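Local coordinates for protein FACT complex subunit SPT16 (Ashbya gossypii, PDB 6A8M) that probably acts as a histone chaperone that reorganises nucleosomes during transcription, replication and repair, here represented by its N-terminal, peptidase-like part, at residues K233-S236 against P237-P241; E326-I329 against N330-R334; R387-E390 against N391-F395. All blocks are in the same frame, centred on the assembly; numbering follows the deposited sequence.

Contact 1 of 3, residues K233-S236 against P237-P241; sequences KKLS and PELTP
This is a helix-start contact: L235 and S236 offer their carbonyls to L239 and T240 where the short helix 236-239 follows helix 229-233 after a tight turn, in the M24-family part of the chain. The type I turn K233-S236 is tied by two donors from one residue, S236 N and S236 OG, the latter 2.8 Å from K233 O; both arrive on the same face of that carbonyl. OG reaches back because it is anti to its own carbonyl carbon (chi1 -57°), and serine is short enough for this. P237 suits the first turn of the helix, where its missing N-H costs no bond. L239 N then bonds L235 O at 3.1 Å, and T240 N bonds S236 O at 2.7 Å and almost straight (168°). On the buried side L235 and L239 lie alongside each other, pointing the same way, with L235 CB 3.8 Å from L239 CD1; helix 179-208 touches both. The carboxylate of E238 leads away from the turn to salt bridges with K194 and R190 of that helix, and T240 OG1 bonds F249 N. Polar bonds at K233 O and S236 O thus set the turn and the helix start, while the leucines pack inward.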
# COMPACT_ATOMS: atom_id res chain seq x y z
N LYS A 233 19.31 -13.17 -2.21
CA LYS A 233 20.63 -12.55 -2.17
C LYS A 233 21.14 -12.26 -3.57
O LYS A 233 21.79 -11.23 -3.81
CB LYS A 233 21.63 -13.46 -1.45
CG LYS A 233 21.86 -13.14 0.02
CD LYS A 233 21.08 -14.08 0.93
CE LYS A 233 21.04 -13.60 2.37
NZ LYS A 233 20.14 -14.45 3.22
N LYS A 234 20.86 -13.15 -4.52
CA LYS A 234 21.37 -13.00 -5.88
C LYS A 234 20.64 -11.92 -6.67
O LYS A 234 21.04 -11.63 -7.80
CB LYS A 234 21.27 -14.32 -6.62
CG LYS A 234 22.24 -15.35 -6.11
CD LYS A 234 21.63 -16.71 -6.36
CE LYS A 234 22.63 -17.74 -6.73
NZ LYS A 234 21.85 -18.98 -7.06
N LEU A 235 19.58 -11.35 -6.11
CA LEU A 235 18.92 -10.22 -6.73
C LEU A 235 19.66 -8.92 -6.49
O LEU A 235 19.33 -7.92 -7.14
CB LEU A 235 17.50 -10.07 -6.21
CG LEU A 235 16.52 -11.20 -6.49
CD1 LEU A 235 15.18 -10.88 -5.89
CD2 LEU A 235 16.40 -11.41 -7.99
N SER A 236 20.62 -8.90 -5.58
CA SER A 236 21.25 -7.63 -5.20
C SER A 236 21.82 -6.86 -6.38
O SER A 236 21.66 -5.62 -6.39
CB SER A 236 22.33 -7.88 -4.15
OG SER A 236 21.77 -8.52 -3.03
N PRO A 237 22.47 -7.47 -7.38
CA PRO A 237 22.98 -6.66 -8.49
C PRO A 237 21.89 -5.93 -9.26
O PRO A 237 22.15 -4.86 -9.82
CB PRO A 237 23.70 -7.68 -9.38
CG PRO A 237 23.18 -9.03 -8.93
CD PRO A 237 22.91 -8.87 -7.48
N GLU A 238 20.67 -6.47 -9.32
CA GLU A 238 19.61 -5.74 -9.97
C GLU A 238 19.03 -4.67 -9.05
O GLU A 238 18.57 -3.63 -9.53
CB GLU A 238 18.48 -6.67 -10.42
CG GLU A 238 18.81 -7.56 -11.57
CD GLU A 238 17.62 -7.79 -12.46
OE1 GLU A 238 16.76 -6.88 -12.56
OE2 GLU A 238 17.54 -8.87 -13.07
N LEU A 239 19.04 -4.93 -7.74
CA LEU A 239 18.26 -4.14 -6.80
C LEU A 239 19.08 -3.11 -6.01
O LEU A 239 18.55 -2.04 -5.69
CB LEU A 239 17.53 -5.05 -5.81
CG LEU A 239 16.59 -6.10 -6.41
CD1 LEU A 239 15.82 -6.79 -5.30
CD2 LEU A 239 15.63 -5.48 -7.40
N THR A 240 20.33 -3.42 -5.67
CA THR A 240 21.14 -2.46 -4.92
C THR A 240 21.30 -1.13 -5.65
O THR A 240 21.23 -0.08 -4.98
CB THR A 240 22.51 -3.06 -4.57
OG1 THR A 240 22.41 -3.92 -3.42
CG2 THR A 240 23.49 -1.94 -4.24
N PRO A 241 21.49 -1.07 -6.97
CA PRO A 241 21.58 0.25 -7.63
C PRO A 241 20.28 1.04 -7.60
O PRO A 241 20.31 2.25 -7.83
CB PRO A 241 22.01 -0.09 -9.06
CG PRO A 241 21.70 -1.54 -9.25
CD PRO A 241 21.86 -2.16 -7.90

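Contact 2 of 3, residues E326-I329 against N330-R334; sequences EEII and NNLLR
E327 and N331 pair along the last turns of helix 312-332, an outer helix of the pita-bread fold of M24 proteins, where the helix widens into a pi-type turn. The E327 side chain leaves CB with CG anti to the backbone N (chi1 163°), then bends at chi2. E327 CG passes L332 CD1 at 4.1 Å. Beyond it the carboxylate lies beside the N331 side chain, and E327 OE1 comes 3.5 Å from N331 CB. At the tip, E327 OE2 accepts from N331 ND2 at 2.9 Å, a nearly straight bond (164°) that meets the oxygen from above the carboxylate plane. An alanine here removes that acceptor, and the N331 amide would probably be left free to turn, with the flank of L332 less covered. A glutamate suits the place because its chain is long enough to carry the carboxylate to N331; it also touches Y349 of helix 339-353. E326 and N330 cross at a slant instead, but their very short contact is doubtful. The wide turn shows in the bonds five residues apart: L332 N to E327 O, and L333 N to I328 O at 3.0 Å. On the buried face, the apolar I328, I329 and L333 suit their place against strands 394-405 and 412-424. L333 centres an inverse gamma turn, and a water bridges I329 O (3.0 Å) and L333 O (2.8 Å).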
# COMPACT_ATOMS: atom_id res chain seq x y z
N GLU A 326 -2.18 2.42 -21.68
CA GLU A 326 -1.32 3.48 -22.19
C GLU A 326 -2.04 4.83 -22.16
O GLU A 326 -1.44 5.84 -21.77
CB GLU A 326 -0.86 3.14 -23.61
CG GLU A 326 -0.06 4.23 -24.29
CD GLU A 326 1.31 4.44 -23.66
OE1 GLU A 326 1.88 3.47 -23.14
OE2 GLU A 326 1.81 5.59 -23.69
N GLU A 327 -3.31 4.85 -22.55
CA GLU A 327 -4.09 6.09 -22.48
C GLU A 327 -4.16 6.61 -21.05
O GLU A 327 -4.01 7.82 -20.82
CB GLU A 327 -5.50 5.84 -23.04
CG GLU A 327 -6.57 6.88 -22.69
CD GLU A 327 -6.39 8.24 -23.37
OE1 GLU A 327 -5.49 8.37 -24.21
OE2 GLU A 327 -7.17 9.17 -23.07
N ILE A 328 -4.37 5.72 -20.08
CA ILE A 328 -4.41 6.15 -18.69
C ILE A 328 -3.04 6.66 -18.25
O ILE A 328 -2.92 7.77 -17.72
CB ILE A 328 -4.89 4.99 -17.79
CG1 ILE A 328 -6.32 4.65 -18.13
CG2 ILE A 328 -4.80 5.35 -16.32
CD1 ILE A 328 -6.75 3.36 -17.49
N ILE A 329 -1.99 5.88 -18.50
CA ILE A 329 -0.68 6.21 -17.94
C ILE A 329 -0.11 7.47 -18.57
O ILE A 329 0.38 8.37 -17.87
CB ILE A 329 0.29 5.02 -18.09
CG1 ILE A 329 -0.14 3.88 -17.15
CG2 ILE A 329 1.73 5.49 -17.84
CD1 ILE A 329 0.64 2.56 -17.34
N ASN A 330 -0.17 7.57 -19.89
CA ASN A 330 0.56 8.63 -20.57
C ASN A 330 -0.32 9.77 -21.05
O ASN A 330 0.20 10.78 -21.54
CB ASN A 330 1.39 8.02 -21.70
CG ASN A 330 2.65 7.31 -21.16
OD1 ASN A 330 3.41 7.89 -20.39
ND2 ASN A 330 2.84 6.04 -21.52
N ASN A 331 -1.64 9.68 -20.86
CA ASN A 331 -2.50 10.80 -21.18
C ASN A 331 -3.31 11.31 -20.00
O ASN A 331 -3.40 12.52 -19.83
CB ASN A 331 -3.45 10.42 -22.32
CG ASN A 331 -4.11 11.62 -22.93
OD1 ASN A 331 -3.46 12.65 -23.12
ND2 ASN A 331 -5.40 11.51 -23.21
N LEU A 332 -3.90 10.44 -19.19
CA LEU A 332 -4.84 10.91 -18.16
C LEU A 332 -4.18 11.16 -16.81
O LEU A 332 -4.70 11.95 -16.01
CB LEU A 332 -5.97 9.90 -17.99
CG LEU A 332 -6.79 9.69 -19.26
CD1 LEU A 332 -7.72 8.50 -19.11
CD2 LEU A 332 -7.59 10.95 -19.57
N LEU A 333 -3.07 10.50 -16.52
CA LEU A 333 -2.39 10.65 -15.23
C LEU A 333 -1.62 11.96 -15.22
O LEU A 333 -0.45 12.02 -15.58
CB LEU A 333 -1.47 9.47 -14.99
CG LEU A 333 -1.76 8.46 -13.90
CD1 LEU A 333 -0.51 7.65 -13.66
CD2 LEU A 333 -2.26 9.15 -12.61
N ARG A 334 -2.28 13.04 -14.80
CA ARG A 334 -1.71 14.38 -14.89
C ARG A 334 -1.84 15.09 -13.55
O ARG A 334 -2.81 14.90 -12.82
CB ARG A 334 -2.42 15.19 -15.97
CG ARG A 334 -2.42 14.49 -17.32
O HOH W 1 0.09 11.34 -18.19

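Contact 3 of 3, residues R387-E390 against N391-F395; sequences RKVE and NGDCF
E390 and D393 are joined by two hydrogen bonds in which each supplies one acceptor. D393 N bonds E390 O at 3.1 Å, closing the turn; in return E390 N bonds D393 OD2 at 2.9 Å, nearly straight (160°) but from well above the carboxylate plane. With CG beside the backbone N (chi1 -74°), the D393 carboxylate is turned back toward E390, and its short arm suits a backbone N-H so close. The bond ties the carboxylate of the turn's last residue to the N-H of its first.

Among the charged and water-mediated contacts, E390 OE2 lies 4.3 Å from D393 OD1, and a water sits 2.6 Å from E390 OE2 and 2.5 Å from D393 OD2, although more acceptors compete for it than it has protons. The proximity of two acids would probably make one of them a little harder to ionise.

The apolar contact is V389 on F395: V389 CG2 stands 3.8 Å from F395 CZ, the two side chains passing at a slant. A branched valine fills this buried spot, with L423 of strand 412-424 touching both, and F378 meets the F395 ring edge-to-face.

As for backbone shape, G392 has a positive phi (95°), at which any CB would jam against the carbonyl oxygen of N391. Glycine is strongly favoured at this third position of a type II beta turn, here leading from the loop into strand 394-405 of the antiparallel sheet.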
# COMPACT_ATOMS: atom_id res chain seq x y z
N ARG A 387 -9.80 14.45 -4.52
CA ARG A 387 -8.35 14.32 -4.46
C ARG A 387 -7.77 14.75 -5.79
O ARG A 387 -8.46 14.79 -6.82
CB ARG A 387 -7.91 12.88 -4.14
CG ARG A 387 -8.54 12.32 -2.89
CD ARG A 387 -8.06 13.03 -1.65
NE ARG A 387 -6.62 12.90 -1.45
CZ ARG A 387 -6.04 11.92 -0.76
NH1 ARG A 387 -6.79 10.97 -0.20
NH2 ARG A 387 -4.72 11.89 -0.64
N LYS A 388 -6.49 15.11 -5.77
CA LYS A 388 -5.79 15.63 -6.94
C LYS A 388 -4.44 14.94 -7.03
O LYS A 388 -3.75 14.79 -6.03
CB LYS A 388 -5.62 17.15 -6.85
CG LYS A 388 -6.92 17.90 -7.12
CD LYS A 388 -6.74 19.40 -7.19
CE LYS A 388 -8.08 20.05 -7.51
NZ LYS A 388 -7.96 21.48 -7.93
N VAL A 389 -4.09 14.48 -8.24
CA VAL A 389 -2.78 13.90 -8.47
C VAL A 389 -1.71 14.96 -8.24
O VAL A 389 -1.85 16.11 -8.66
CB VAL A 389 -2.68 13.34 -9.90
CG1 VAL A 389 -1.26 12.91 -10.21
CG2 VAL A 389 -3.63 12.16 -10.08
N GLU A 390 -0.63 14.57 -7.57
CA GLU A 390 0.49 15.46 -7.35
C GLU A 390 1.76 14.79 -7.84
O GLU A 390 1.86 13.56 -7.82
CB GLU A 390 0.68 15.81 -5.87
CG GLU A 390 -0.44 16.60 -5.18
CD GLU A 390 -0.25 16.61 -3.67
OE1 GLU A 390 0.40 17.55 -3.15
OE2 GLU A 390 -0.68 15.64 -2.99
N ASN A 391 2.73 15.60 -8.25
CA ASN A 391 4.07 15.08 -8.51
C ASN A 391 4.57 14.35 -7.26
O ASN A 391 4.41 14.83 -6.13
CB ASN A 391 5.02 16.22 -8.88
CG ASN A 391 6.39 15.74 -9.33
OD1 ASN A 391 6.57 14.58 -9.69
ND2 ASN A 391 7.37 16.64 -9.31
N GLY A 392 5.15 13.16 -7.47
CA GLY A 392 5.62 12.31 -6.39
C GLY A 392 4.64 11.27 -5.93
O GLY A 392 5.01 10.39 -5.11
N ASP A 393 3.40 11.32 -6.39
CA ASP A 393 2.46 10.25 -6.10
C ASP A 393 2.86 8.98 -6.84
O ASP A 393 3.36 9.03 -7.95
CB ASP A 393 1.04 10.63 -6.51
CG ASP A 393 0.40 11.64 -5.57
OD1 ASP A 393 1.00 11.96 -4.52
OD2 ASP A 393 -0.69 12.14 -5.92
N CYS A 394 2.59 7.84 -6.20
CA CYS A 394 2.80 6.54 -6.81
C CYS A 394 1.46 5.83 -6.89
O CYS A 394 0.74 5.76 -5.90
CB CYS A 394 3.78 5.71 -5.99
SG CYS A 394 4.20 4.11 -6.74
N PHE A 395 1.14 5.28 -8.07
CA PHE A 395 -0.14 4.61 -8.26
C PHE A 395 0.03 3.14 -8.62
O PHE A 395 1.00 2.73 -9.28
CB PHE A 395 -0.98 5.30 -9.37
CG PHE A 395 -1.39 6.68 -9.01
CD1 PHE A 395 -2.59 6.90 -8.35
CD2 PHE A 395 -0.54 7.74 -9.27
CE1 PHE A 395 -2.96 8.18 -7.98
CE2 PHE A 395 -0.91 9.03 -8.92
CZ PHE A 395 -2.12 9.24 -8.26
O HOH W 2 -1.88 13.69 -4.30

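How the contacts relate
All three contacts are local, follow one another along the chain, and lie in the M24-family part. Contacts 2 and 3 adjoin, with centres 13 Å apart: L333 CD2, just past the helix end, packs 3.9 Å from F395 CE2, and R334 O comes 3.3 Å from V389 CB. The end of helix 312-332 and the entry to strand 394-405 therefore share one apolar patch, where L423 touches L333, V389 and F395 alike. Contact 1 stands apart, its nearest atoms about 19 Å from contact 2 and about 15 Å from contact 3, and belongs to the short helices beside helix 179-208. What the geometry of all three establishes is packing and turn structure, with no metal or ligand site defined at them.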